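Local coordinates for putative exported protein (Bordetella pertussis Tohama I, PDB 2PFZ), which binds pyroglutamic acid as an extracytoplasmic solute receptor, probably delivering it to a tripartite ATP-independent periplasmic (TRAP) transporter, at residues Glu17-Phe22 against Ile36-Asn41; Ser43-Lys46 against Arg52-Gln55; Val75-Gly80 against Asp281-Lys286; Lys93-Gln98 against Leu205-Val210; Lys99-Lys104 against Gly288-Ala293. All coordinates share one frame; numbering follows the deposited sequence.

Contact 1: Glu17-Phe22 against Ile36-Asn41; sequences ENLTQF and ITLHNN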
# COMPACT_ATOMS: atom_id res chain seq x y z
N GLU A 17 -4.08 13.10 -1.95
CA GLU A 17 -4.39 13.97 -3.09
C GLU A 17 -5.54 13.35 -3.91
O GLU A 17 -6.49 14.05 -4.25
CB GLU A 17 -3.17 14.18 -3.99
CG GLU A 17 -3.45 15.07 -5.21
CD GLU A 17 -2.19 15.31 -6.07
OE1 GLU A 17 -2.31 15.93 -7.17
OE2 GLU A 17 -1.09 14.89 -5.65
N ASN A 18 -5.46 12.05 -4.20
CA ASN A 18 -6.53 11.37 -4.97
C ASN A 18 -7.83 11.34 -4.17
O ASN A 18 -8.93 11.55 -4.73
CB ASN A 18 -6.11 9.93 -5.32
CG ASN A 18 -6.99 9.28 -6.35
OD1 ASN A 18 -7.38 9.90 -7.34
ND2 ASN A 18 -7.29 8.02 -6.14
N LEU A 19 -7.72 11.04 -2.87
CA LEU A 19 -8.92 10.96 -2.01
C LEU A 19 -9.64 12.31 -1.97
O LEU A 19 -10.87 12.37 -1.89
CB LEU A 19 -8.55 10.55 -0.58
CG LEU A 19 -8.33 9.05 -0.35
CD1 LEU A 19 -7.55 8.84 0.96
CD2 LEU A 19 -9.67 8.33 -0.30
N THR A 20 -8.84 13.38 -1.99
CA THR A 20 -9.35 14.76 -1.97
C THR A 20 -10.19 15.04 -3.22
O THR A 20 -11.30 15.58 -3.13
CB THR A 20 -8.19 15.77 -1.76
OG1 THR A 20 -7.61 15.54 -0.47
CG2 THR A 20 -8.68 17.22 -1.82
N GLN A 21 -9.70 14.62 -4.38
CA GLN A 21 -10.48 14.72 -5.62
C GLN A 21 -11.71 13.80 -5.60
O GLN A 21 -12.78 14.17 -6.10
CB GLN A 21 -9.62 14.42 -6.85
CG GLN A 21 -10.30 14.77 -8.19
CD GLN A 21 -10.89 16.18 -8.23
OE1 GLN A 21 -12.10 16.35 -8.38
NE2 GLN A 21 -10.04 17.18 -8.08
N PHE A 22 -11.54 12.61 -5.03
CA PHE A 22 -12.62 11.64 -4.87
C PHE A 22 -13.78 12.24 -4.09
O PHE A 22 -14.93 12.14 -4.52
CB PHE A 22 -12.09 10.38 -4.16
CG PHE A 22 -13.16 9.47 -3.62
CD1 PHE A 22 -13.98 8.75 -4.47
CD2 PHE A 22 -13.32 9.30 -2.24
CE1 PHE A 22 -14.96 7.90 -3.98
CE2 PHE A 22 -14.33 8.47 -1.72
CZ PHE A 22 -15.14 7.76 -2.60
N ILE A 36 -18.28 13.77 2.14
CA ILE A 36 -17.29 12.97 2.86
C ILE A 36 -16.19 13.86 3.41
O ILE A 36 -15.58 14.66 2.67
CB ILE A 36 -16.71 11.82 2.00
CG1 ILE A 36 -17.82 10.88 1.53
CG2 ILE A 36 -15.63 11.02 2.79
CD1 ILE A 36 -17.41 9.97 0.37
N THR A 37 -15.97 13.75 4.70
CA THR A 37 -14.91 14.45 5.37
C THR A 37 -13.73 13.51 5.53
O THR A 37 -13.87 12.40 6.08
CB THR A 37 -15.38 14.92 6.75
OG1 THR A 37 -16.47 15.82 6.58
CG2 THR A 37 -14.27 15.67 7.47
N LEU A 38 -12.59 13.96 5.03
CA LEU A 38 -11.34 13.21 5.12
C LEU A 38 -10.61 13.56 6.40
O LEU A 38 -10.50 14.74 6.76
CB LEU A 38 -10.42 13.57 3.97
CG LEU A 38 -10.73 13.07 2.56
CD1 LEU A 38 -9.64 13.64 1.66
CD2 LEU A 38 -10.72 11.55 2.51
N HIS A 39 -10.11 12.53 7.08
CA HIS A 39 -9.31 12.72 8.28
C HIS A 39 -7.93 12.20 8.00
O HIS A 39 -7.70 10.99 8.05
CB HIS A 39 -9.94 11.97 9.43
CG HIS A 39 -11.23 12.58 9.86
ND1 HIS A 39 -12.45 12.24 9.30
CD2 HIS A 39 -11.49 13.57 10.75
CE1 HIS A 39 -13.40 12.97 9.85
NE2 HIS A 39 -12.85 13.79 10.73
N ASN A 40 -7.02 13.10 7.67
CA ASN A 40 -5.73 12.63 7.15
C ASN A 40 -4.65 12.49 8.19
O ASN A 40 -4.83 12.82 9.35
CB ASN A 40 -5.28 13.43 5.92
CG ASN A 40 -4.74 14.79 6.25
OD1 ASN A 40 -4.03 14.96 7.25
ND2 ASN A 40 -5.07 15.77 5.40
N ASN A 41 -3.51 11.96 7.74
CA ASN A 41 -2.35 11.74 8.58
C ASN A 41 -2.64 10.97 9.88
O ASN A 41 -2.05 11.29 10.91
CB ASN A 41 -1.67 13.07 8.89
CG ASN A 41 -0.19 12.91 9.24
OD1 ASN A 41 0.52 12.09 8.66
ND2 ASN A 41 0.29 13.72 10.20
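The flat group here is the ring of F22, which I36 CD1 approaches obliquely, coming within 4.0 Å of F22 CE2; outside the pair of segments, the ring of Y115 packs edge-to-face with that of F22. Both residues belong to a beta-alpha-beta unit made of strand 2-6, helix 14-30 and strand 35-39, with the two strands parallel. The short axes of 17-22 and 36-39 run almost antiparallel, at 165° and 9.3 Å apart, as expected for a crossover helix laid along the strand that follows it. Register agrees: T20 lies against L38 and F22 against I36, so successive inward residues of the strand, two apart, meet helix positions two apart in reverse order. L38 has the largest share of the contact. Its two methyls fork over the helix: CD2 rests 3.9 Å from L19 CB, while CD1 reaches the backbone between L19 and T20, 3.9 Å from L19 C. A chi1 of -73° points L38 CG at the helix, and chi2 near 180° turns the two methyls to these separate places. The interaction is apolar; no hydrogen bond links the segments. Strand 2-6 shares the cover, L5 touching both I36 and L38, and V23 of the same helix extends the apolar strip on to both residues. The polar atom at the border is T20 OG1. It is engaged by the carbonyl oxygen of V16, one turn back in the helix, and beside it L38 CD1 packs at 3.5 Å from T20 OG1.

Contact 2: Ser43-Lys46 against Arg52-Gln55; sequences SLYK and RAVQ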
# COMPACT_ATOMS: atom_id res chain seq x y z
N SER A 43 -5.04 11.08 11.87
CA SER A 43 -5.58 11.97 12.90
C SER A 43 -6.80 11.41 13.64
O SER A 43 -7.00 11.72 14.83
CB SER A 43 -5.91 13.36 12.32
OG SER A 43 -6.72 13.28 11.16
N LEU A 44 -7.60 10.60 12.96
CA LEU A 44 -8.81 10.00 13.56
C LEU A 44 -8.60 8.54 13.89
O LEU A 44 -8.78 8.11 15.04
CB LEU A 44 -10.00 10.13 12.61
CG LEU A 44 -11.33 9.67 13.22
CD1 LEU A 44 -11.66 10.42 14.54
CD2 LEU A 44 -12.43 9.84 12.19
N TYR A 45 -8.24 7.76 12.87
CA TYR A 45 -7.81 6.39 13.07
C TYR A 45 -6.44 6.16 12.44
O TYR A 45 -6.11 6.79 11.42
CB TYR A 45 -8.85 5.44 12.48
CG TYR A 45 -10.15 5.53 13.24
CD1 TYR A 45 -10.30 4.90 14.49
CD2 TYR A 45 -11.23 6.24 12.71
CE1 TYR A 45 -11.48 5.01 15.20
CE2 TYR A 45 -12.44 6.33 13.42
CZ TYR A 45 -12.55 5.72 14.66
OH TYR A 45 -13.76 5.83 15.35
N LYS A 46 -5.66 5.28 13.05
CA LYS A 46 -4.30 4.96 12.56
C LYS A 46 -4.35 3.77 11.61
O LYS A 46 -5.34 3.06 11.58
CB LYS A 46 -3.40 4.60 13.74
CG LYS A 46 -3.13 5.76 14.70
CD LYS A 46 -2.54 5.21 15.95
CE LYS A 46 -1.81 6.27 16.74
NZ LYS A 46 -2.76 7.32 17.10
N ARG A 52 -11.07 -2.14 11.07
CA ARG A 52 -12.01 -2.36 12.19
C ARG A 52 -12.97 -1.17 12.36
O ARG A 52 -14.16 -1.37 12.65
CB ARG A 52 -11.23 -2.62 13.49
CG ARG A 52 -12.06 -2.97 14.73
CD ARG A 52 -12.48 -1.72 15.52
NE ARG A 52 -11.35 -1.00 16.12
CZ ARG A 52 -11.30 0.32 16.31
NH1 ARG A 52 -12.33 1.07 15.93
NH2 ARG A 52 -10.22 0.88 16.85
N ALA A 53 -12.47 0.05 12.15
CA ALA A 53 -13.32 1.25 12.22
C ALA A 53 -14.47 1.20 11.19
O ALA A 53 -15.61 1.52 11.53
CB ALA A 53 -12.48 2.50 12.05
N VAL A 54 -14.17 0.79 9.96
CA VAL A 54 -15.19 0.67 8.92
C VAL A 54 -16.07 -0.59 9.14
O VAL A 54 -17.26 -0.55 8.90
CB VAL A 54 -14.56 0.63 7.49
CG1 VAL A 54 -15.63 0.38 6.42
CG2 VAL A 54 -13.80 1.92 7.21
N GLN A 55 -15.48 -1.69 9.62
CA GLN A 55 -16.24 -2.88 9.91
C GLN A 55 -17.37 -2.61 10.91
O GLN A 55 -18.49 -3.14 10.75
CB GLN A 55 -15.35 -3.99 10.46
CG GLN A 55 -16.08 -5.30 10.61
CD GLN A 55 -15.21 -6.40 11.14
OE1 GLN A 55 -15.69 -7.50 11.40
NE2 GLN A 55 -13.91 -6.13 11.29
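R52 meets Y45 with its guanidinium: R52 NH1 stops 4.1 Å from Y45 CE1. The two groups are nearly perpendicular, their planes 80° apart, and the approach is oblique to the ring. No hydrogen bond joins them. The route to this position is indirect: R52 CG is anti to the backbone N, and the chain then bends at both chi2 and chi3, folding the guanidinium back toward the loop; the side chain also touches Q58. One residue on, A53 makes the more closely defined contact. Its methyl sits over the middle of one face of the Y45 ring, A53 CB being 3.8 Å from the ring centroid and just 4° off the normal. This is a CH-pi contact, and its centring shows in the separations: A53 CB is about equally far from all six ring carbons, with Y45 CD2 at 4.0 Å. The pair joins the loop that leaves strand 35-39 to the short helix 50-55 that follows it in this DctP-family solute receptor. Y45 turns its ring to the helix with CG beside the backbone N, chi1 -66°. The backbone of A53 is also tied to A59, beyond the helix. Further along, the side chains of V54 and Q55 both rest on M111, which places the helix against strand 111-118.

Contact 3: Val75-Gly80 against Asp281-Lys286; sequences VYELDG and DDWLKK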
# COMPACT_ATOMS: atom_id res chain seq x y z
N VAL A 75 -5.43 -13.42 1.78
CA VAL A 75 -5.77 -12.59 0.62
C VAL A 75 -5.12 -11.21 0.73
O VAL A 75 -4.82 -10.61 -0.29
CB VAL A 75 -7.32 -12.40 0.43
CG1 VAL A 75 -7.89 -11.50 1.51
CG2 VAL A 75 -7.64 -11.82 -0.99
N TYR A 76 -4.86 -10.76 1.95
CA TYR A 76 -4.30 -9.43 2.23
C TYR A 76 -2.80 -9.33 1.96
O TYR A 76 -2.28 -8.24 1.76
CB TYR A 76 -4.59 -9.03 3.67
CG TYR A 76 -6.02 -8.65 3.85
CD1 TYR A 76 -6.55 -7.51 3.19
CD2 TYR A 76 -6.88 -9.42 4.63
CE1 TYR A 76 -7.89 -7.17 3.31
CE2 TYR A 76 -8.24 -9.08 4.77
CZ TYR A 76 -8.73 -7.96 4.10
OH TYR A 76 -10.07 -7.58 4.21
N GLU A 77 -2.13 -10.49 1.96
CA GLU A 77 -0.66 -10.57 1.85
C GLU A 77 -0.15 -10.47 0.42
O GLU A 77 0.99 -10.03 0.19
CB GLU A 77 -0.14 -11.85 2.51
CG GLU A 77 1.39 -11.99 2.48
CD GLU A 77 1.93 -13.19 3.25
OE1 GLU A 77 1.14 -13.93 3.87
OE2 GLU A 77 3.17 -13.38 3.23
N LEU A 78 -1.00 -10.85 -0.54
CA LEU A 78 -0.63 -11.11 -1.92
C LEU A 78 0.20 -10.03 -2.60
O LEU A 78 1.26 -10.34 -3.16
CB LEU A 78 -1.89 -11.48 -2.77
CG LEU A 78 -1.62 -11.91 -4.22
CD1 LEU A 78 -0.62 -13.09 -4.33
CD2 LEU A 78 -2.94 -12.27 -4.92
N ASP A 79 -0.24 -8.78 -2.54
CA ASP A 79 0.50 -7.70 -3.22
C ASP A 79 1.77 -7.21 -2.47
O ASP A 79 2.43 -6.27 -2.92
CB ASP A 79 -0.43 -6.54 -3.63
CG ASP A 79 -0.89 -5.68 -2.46
OD1 ASP A 79 -0.23 -5.63 -1.39
OD2 ASP A 79 -1.92 -4.97 -2.65
N GLY A 80 2.10 -7.88 -1.35
CA GLY A 80 3.34 -7.60 -0.64
C GLY A 80 4.39 -8.68 -0.85
O GLY A 80 5.49 -8.59 -0.30
N ASP A 281 5.71 -19.75 -1.67
CA ASP A 281 5.47 -21.11 -1.17
C ASP A 281 4.72 -21.08 0.17
O ASP A 281 3.65 -21.72 0.33
CB ASP A 281 6.76 -21.92 -1.06
CG ASP A 281 6.49 -23.37 -0.73
OD1 ASP A 281 5.86 -24.05 -1.54
OD2 ASP A 281 6.90 -23.82 0.36
N ASP A 282 5.23 -20.32 1.13
CA ASP A 282 4.60 -20.21 2.43
C ASP A 282 3.15 -19.73 2.25
O ASP A 282 2.23 -20.25 2.89
CB ASP A 282 5.35 -19.19 3.31
CG ASP A 282 6.70 -19.66 3.78
OD1 ASP A 282 6.98 -20.87 3.70
OD2 ASP A 282 7.49 -18.80 4.25
N TRP A 283 2.97 -18.74 1.38
CA TRP A 283 1.65 -18.12 1.16
C TRP A 283 0.66 -19.13 0.57
O TRP A 283 -0.46 -19.27 1.06
CB TRP A 283 1.78 -16.87 0.26
CG TRP A 283 0.47 -16.14 0.08
CD1 TRP A 283 -0.11 -15.26 0.94
CD2 TRP A 283 -0.42 -16.26 -1.04
NE1 TRP A 283 -1.31 -14.81 0.43
CE2 TRP A 283 -1.52 -15.40 -0.78
CE3 TRP A 283 -0.39 -17.00 -2.22
CZ2 TRP A 283 -2.58 -15.27 -1.68
CZ3 TRP A 283 -1.46 -16.88 -3.11
CH2 TRP A 283 -2.53 -16.01 -2.83
N LEU A 284 1.10 -19.87 -0.45
CA LEU A 284 0.28 -20.92 -1.05
C LEU A 284 -0.17 -21.94 0.02
O LEU A 284 -1.34 -22.32 0.08
CB LEU A 284 1.05 -21.60 -2.18
CG LEU A 284 0.79 -21.33 -3.67
CD1 LEU A 284 -0.25 -20.28 -3.98
CD2 LEU A 284 2.07 -21.10 -4.50
N LYS A 285 0.75 -22.31 0.90
CA LYS A 285 0.44 -23.21 2.01
C LYS A 285 -0.58 -22.65 2.99
O LYS A 285 -1.50 -23.37 3.40
CB LYS A 285 1.73 -23.65 2.73
CG LYS A 285 2.51 -24.69 1.95
CD LYS A 285 3.84 -25.00 2.61
CE LYS A 285 4.71 -25.85 1.70
NZ LYS A 285 6.12 -25.81 2.18
N LYS A 286 -0.46 -21.37 3.36
CA LYS A 286 -1.45 -20.73 4.21
C LYS A 286 -2.79 -20.60 3.50
O LYS A 286 -3.84 -20.72 4.12
CB LYS A 286 -1.04 -19.32 4.63
CG LYS A 286 0.28 -19.16 5.33
CD LYS A 286 0.44 -17.70 5.72
CE LYS A 286 1.77 -17.15 5.23
NZ LYS A 286 1.92 -15.72 5.65
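E77 and W283 lie side by side and point opposite ways, with the carboxylate turned 84° from the indole plane. E77 OE1 thereby arrives at the indole edge, in the ring plane, 3.5 Å from W283 CD1, and the aliphatic part of the glutamate lies alongside, E77 CB being 3.8 Å from W283 NE1. K286 comes in nearly perpendicular to E77. Its ammonium closes a salt bridge, K286 NZ to E77 OE1 at 2.6 Å, using the syn lone pair of the oxygen; the bend at chi3 of K286 brings NZ there. A buried carboxylate is thus answered by a lysine rooted at the surface. L78 takes the six-membered ring instead: L78 CD1 stands over one face in a CH-pi contact, 4.0 Å from the centroid of the W283 benzo ring and 17° off the normal. The indole N-H is not spent on the glutamate but donates to the P74 carbonyl oxygen, which fixes the rotation of the ring. The contact ties a loop after strand 61-65 to helix 266-287, near the C-terminus, in this periplasmic-binding-protein (DctP) fold.

Contact 4: Lys93-Gln98 against Leu205-Val210; sequences KLYQAQ and LPKNAV
Two bends near the end of K207 bring the groups together: chi3 (-62°) turns CE against Y95, and chi4 (-55°) turns the ammonium toward Q98. Q98 reaches out from the helix to meet it on an extended chain whose CG is anti to the backbone N. The contact packs helix 88-107 against the antiparallel three-stranded sheet of the receptor, at strand 207-213, the middle strand of 61-65, 207-213 and 111-118. K207 runs roughly perpendicular to Y95. The lysine methylenes pack beside the base of the tyrosine, obliquely to the ring, K207 CD being 3.9 Å from Y95 CB and K207 CE 3.6 Å from Y95 CD1. The far end of Y95 is held separately by a hydrogen bond from OH to E236 OE1. All three touching residues are buried, so the lysine's charge needs partners inside the protein: D79 OD2 supplies a salt bridge, and the Q98 amide oxygen adds a neutral acceptor. Q98 is itself fastened at its other amide atom, NE2 bonding to the carbonyl oxygen of V75, which leaves the amide little freedom to rotate and presents OE1 to the lysine. The preceding residue, P206, touches the bound pyroglutamic acid, whereas the K207 side chain lies about 9 Å from it. K207 NZ meets Q98 OE1 at 2.8 Å, in the carbonyl plane, with a C=O to donor angle of 148°.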
# COMPACT_ATOMS: atom_id res chain seq x y z
N LYS A 93 -2.67 -6.44 -13.09
CA LYS A 93 -3.14 -7.80 -13.35
C LYS A 93 -3.22 -8.66 -12.10
O LYS A 93 -4.16 -9.45 -11.93
CB LYS A 93 -2.26 -8.44 -14.41
CG LYS A 93 -2.45 -7.74 -15.75
CD LYS A 93 -1.53 -8.18 -16.84
CE LYS A 93 -2.13 -7.68 -18.17
NZ LYS A 93 -1.14 -7.16 -19.15
N LEU A 94 -2.26 -8.49 -11.19
CA LEU A 94 -2.32 -9.21 -9.91
C LEU A 94 -3.55 -8.79 -9.16
O LEU A 94 -4.26 -9.61 -8.60
CB LEU A 94 -1.07 -8.95 -9.05
CG LEU A 94 -0.99 -9.75 -7.73
CD1 LEU A 94 -1.00 -11.28 -7.99
CD2 LEU A 94 0.29 -9.33 -6.97
N TYR A 95 -3.79 -7.48 -9.13
CA TYR A 95 -5.00 -6.93 -8.52
C TYR A 95 -6.27 -7.56 -9.09
O TYR A 95 -7.15 -7.98 -8.32
CB TYR A 95 -5.00 -5.40 -8.75
CG TYR A 95 -6.31 -4.67 -8.39
CD1 TYR A 95 -7.15 -5.11 -7.36
CD2 TYR A 95 -6.65 -3.50 -9.07
CE1 TYR A 95 -8.34 -4.40 -7.03
CE2 TYR A 95 -7.84 -2.79 -8.76
CZ TYR A 95 -8.67 -3.26 -7.75
OH TYR A 95 -9.80 -2.52 -7.44
N GLN A 96 -6.41 -7.58 -10.41
CA GLN A 96 -7.61 -8.14 -11.05
C GLN A 96 -7.84 -9.60 -10.68
O GLN A 96 -8.98 -10.01 -10.44
CB GLN A 96 -7.54 -7.96 -12.57
CG GLN A 96 -7.61 -6.49 -13.02
CD GLN A 96 -8.77 -5.71 -12.40
OE1 GLN A 96 -8.58 -4.84 -11.55
NE2 GLN A 96 -9.98 -6.00 -12.83
N ALA A 97 -6.75 -10.37 -10.58
CA ALA A 97 -6.78 -11.76 -10.10
C ALA A 97 -7.24 -11.86 -8.62
O ALA A 97 -8.02 -12.76 -8.23
CB ALA A 97 -5.39 -12.36 -10.26
N GLN A 98 -6.77 -10.92 -7.81
CA GLN A 98 -7.05 -10.91 -6.36
C GLN A 98 -8.45 -10.41 -6.02
O GLN A 98 -9.05 -10.81 -5.01
CB GLN A 98 -6.06 -9.95 -5.69
CG GLN A 98 -6.16 -9.78 -4.18
CD GLN A 98 -5.23 -8.66 -3.68
OE1 GLN A 98 -4.98 -7.69 -4.39
NE2 GLN A 98 -4.73 -8.79 -2.44
N LEU A 205 4.45 -3.85 -5.47
CA LEU A 205 3.66 -2.63 -5.48
C LEU A 205 2.46 -2.85 -4.56
O LEU A 205 1.43 -3.39 -4.98
CB LEU A 205 3.21 -2.20 -6.90
CG LEU A 205 4.21 -1.64 -7.93
CD1 LEU A 205 5.05 -2.77 -8.52
CD2 LEU A 205 3.51 -0.88 -9.07
N PRO A 206 2.57 -2.41 -3.31
CA PRO A 206 1.50 -2.72 -2.38
C PRO A 206 0.34 -1.77 -2.63
O PRO A 206 0.56 -0.61 -2.97
CB PRO A 206 2.14 -2.44 -1.02
CG PRO A 206 3.13 -1.35 -1.27
CD PRO A 206 3.56 -1.48 -2.73
N LYS A 207 -0.89 -2.23 -2.45
CA LYS A 207 -2.05 -1.36 -2.70
C LYS A 207 -2.69 -0.86 -1.42
O LYS A 207 -2.70 -1.56 -0.41
CB LYS A 207 -3.11 -2.08 -3.54
CG LYS A 207 -2.60 -2.58 -4.93
CD LYS A 207 -3.74 -3.14 -5.83
CE LYS A 207 -4.42 -4.34 -5.19
NZ LYS A 207 -3.43 -5.41 -4.83
N ASN A 208 -3.22 0.35 -1.48
CA ASN A 208 -4.28 0.79 -0.55
C ASN A 208 -5.63 0.40 -1.10
O ASN A 208 -5.77 0.15 -2.31
CB ASN A 208 -4.18 2.30 -0.31
CG ASN A 208 -2.99 2.67 0.53
OD1 ASN A 208 -2.26 1.79 1.02
ND2 ASN A 208 -2.75 3.96 0.70
N ALA A 209 -6.64 0.36 -0.24
CA ALA A 209 -7.99 0.07 -0.66
C ALA A 209 -8.91 0.97 0.12
O ALA A 209 -8.73 1.17 1.33
CB ALA A 209 -8.37 -1.40 -0.38
N VAL A 210 -9.91 1.49 -0.57
CA VAL A 210 -10.95 2.26 0.11
C VAL A 210 -12.13 1.31 0.31
O VAL A 210 -12.68 0.78 -0.66
CB VAL A 210 -11.33 3.50 -0.68
CG1 VAL A 210 -12.57 4.18 -0.06
CG2 VAL A 210 -10.13 4.47 -0.72

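Contact 5: Lys99-Lys104 against Gly288-Ala293; sequences KPFLEK and GADGQA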
# COMPACT_ATOMS: atom_id res chain seq x y z
N LYS A 99 -8.94 -9.51 -6.86
CA LYS A 99 -10.09 -8.67 -6.52
C LYS A 99 -11.33 -9.48 -6.10
O LYS A 99 -11.92 -9.17 -5.07
CB LYS A 99 -10.42 -7.74 -7.69
CG LYS A 99 -11.34 -6.60 -7.30
CD LYS A 99 -11.68 -5.69 -8.46
CE LYS A 99 -12.48 -4.46 -7.97
NZ LYS A 99 -12.81 -3.49 -9.07
N PRO A 100 -11.72 -10.51 -6.87
CA PRO A 100 -12.93 -11.24 -6.47
C PRO A 100 -12.83 -11.88 -5.07
O PRO A 100 -13.81 -11.93 -4.31
CB PRO A 100 -13.09 -12.32 -7.56
CG PRO A 100 -12.27 -11.82 -8.72
CD PRO A 100 -11.13 -11.06 -8.12
N PHE A 101 -11.64 -12.35 -4.74
CA PHE A 101 -11.39 -12.93 -3.42
C PHE A 101 -11.33 -11.88 -2.30
O PHE A 101 -11.75 -12.17 -1.18
CB PHE A 101 -10.13 -13.79 -3.46
CG PHE A 101 -10.26 -15.00 -4.35
CD1 PHE A 101 -10.68 -16.22 -3.83
CD2 PHE A 101 -10.00 -14.90 -5.72
CE1 PHE A 101 -10.84 -17.33 -4.66
CE2 PHE A 101 -10.15 -16.02 -6.55
CZ PHE A 101 -10.56 -17.24 -6.00
N LEU A 102 -10.77 -10.71 -2.60
CA LEU A 102 -10.78 -9.56 -1.67
C LEU A 102 -12.23 -9.14 -1.36
O LEU A 102 -12.62 -8.97 -0.20
CB LEU A 102 -10.02 -8.39 -2.30
CG LEU A 102 -9.72 -7.13 -1.47
CD1 LEU A 102 -9.20 -7.41 -0.08
CD2 LEU A 102 -8.74 -6.26 -2.22
N GLU A 103 -13.01 -8.98 -2.42
CA GLU A 103 -14.42 -8.62 -2.28
C GLU A 103 -15.20 -9.65 -1.50
O GLU A 103 -16.02 -9.29 -0.66
CB GLU A 103 -15.07 -8.41 -3.64
CG GLU A 103 -14.52 -7.23 -4.40
CD GLU A 103 -15.36 -6.90 -5.60
OE1 GLU A 103 -15.01 -7.36 -6.70
OE2 GLU A 103 -16.38 -6.22 -5.43
N LYS A 104 -14.98 -10.93 -1.79
CA LYS A 104 -15.61 -12.01 -1.03
C LYS A 104 -15.27 -11.93 0.47
O LYS A 104 -16.17 -11.93 1.32
CB LYS A 104 -15.26 -13.38 -1.63
CG LYS A 104 -15.73 -14.59 -0.80
CD LYS A 104 -15.35 -15.89 -1.44
CE LYS A 104 -15.93 -17.11 -0.72
NZ LYS A 104 -15.33 -18.39 -1.28
N GLY A 288 -4.13 -22.13 0.69
CA GLY A 288 -4.84 -23.32 0.21
C GLY A 288 -5.39 -23.10 -1.19
O GLY A 288 -4.78 -22.39 -2.00
N ALA A 289 -6.54 -23.70 -1.47
CA ALA A 289 -7.10 -23.63 -2.81
C ALA A 289 -7.33 -22.21 -3.35
O ALA A 289 -7.12 -21.96 -4.53
CB ALA A 289 -8.35 -24.52 -2.94
N ASP A 290 -7.75 -21.28 -2.48
CA ASP A 290 -7.98 -19.89 -2.92
C ASP A 290 -6.69 -19.24 -3.39
O ASP A 290 -6.69 -18.47 -4.36
CB ASP A 290 -8.55 -19.03 -1.79
CG ASP A 290 -9.97 -19.39 -1.42
OD1 ASP A 290 -10.59 -20.30 -2.06
OD2 ASP A 290 -10.45 -18.76 -0.45
N GLY A 291 -5.60 -19.55 -2.71
CA GLY A 291 -4.29 -19.04 -3.11
C GLY A 291 -3.89 -19.51 -4.50
O GLY A 291 -3.50 -18.71 -5.34
N GLN A 292 -4.02 -20.81 -4.74
CA GLN A 292 -3.80 -21.37 -6.07
C GLN A 292 -4.67 -20.74 -7.15
O GLN A 292 -4.20 -20.44 -8.22
CB GLN A 292 -4.00 -22.89 -6.07
CG GLN A 292 -3.25 -23.63 -7.23
CD GLN A 292 -1.78 -23.24 -7.34
OE1 GLN A 292 -0.99 -23.51 -6.43
NE2 GLN A 292 -1.40 -22.63 -8.46
N ALA A 293 -5.95 -20.54 -6.86
CA ALA A 293 -6.85 -19.93 -7.84
C ALA A 293 -6.38 -18.53 -8.19
O ALA A 293 -6.39 -18.17 -9.36
CB ALA A 293 -8.29 -19.91 -7.33
O HOH W 1 -13.01 -18.39 0.46
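Two helices meet at the protein surface here, 88-107 and the C-terminal 289-299, and the ring of F101 projects from the first toward the second. F101 CZ rests 3.7 Å from A293 CB, an oblique approach to the ring. One turn earlier on the C-terminal helix, D290 meets the same ring at an oblique angle: its CG is 3.9 Å from F101 CE1, and the carboxylate plane is inclined 52° to the ring. The backbone carbonyl oxygen of D290 stands over one ring face, displaced toward the rim. F101 has its CG beside the backbone N (chi1 -65°), which swings the ring toward 289-299. In the fold, helix 289-299 follows 266-287 almost without a linker. G288, with positive phi, ends the first helix and takes the N-cap position of the second, which sends the chain back past helix 88-107. That helix is itself kinked at P100 and F101, whose N atoms make no bond to the preceding turn. A polar link flanks the ring. K104 NZ and D290 OD2 are 5.0 Å apart, too far for a salt bridge, and a water spans them: it accepts from K104 NZ at 2.9 Å and donates to D290 OD2 at 2.7 Å.

Overall arrangement
Contact 4 lies nearest the ligand: P206 lines the pyroglutamic acid pocket, and the side chain of K207 is about 9 Å from the ligand, against about 13 Å for L19 of contact 1 and 14 Å for E77 of contact 3. Contact 3 is linked to contact 4 by D79 OD2 and K207 NZ, 2.7 Å apart. It also joins contact 5, W283 CH2 packing 3.5 Å from G291 CA, while contacts 4 and 5 share helix 88-107. Contact 1 touches contact 4 at L19 CD2 and V210 CG2, 3.9 Å apart, and contact 2 at H39 CB and L44 CB, 3.7 Å apart. Contacts 1 and 3 lie on opposite sides of the chain's centre, their centres 30 Å apart.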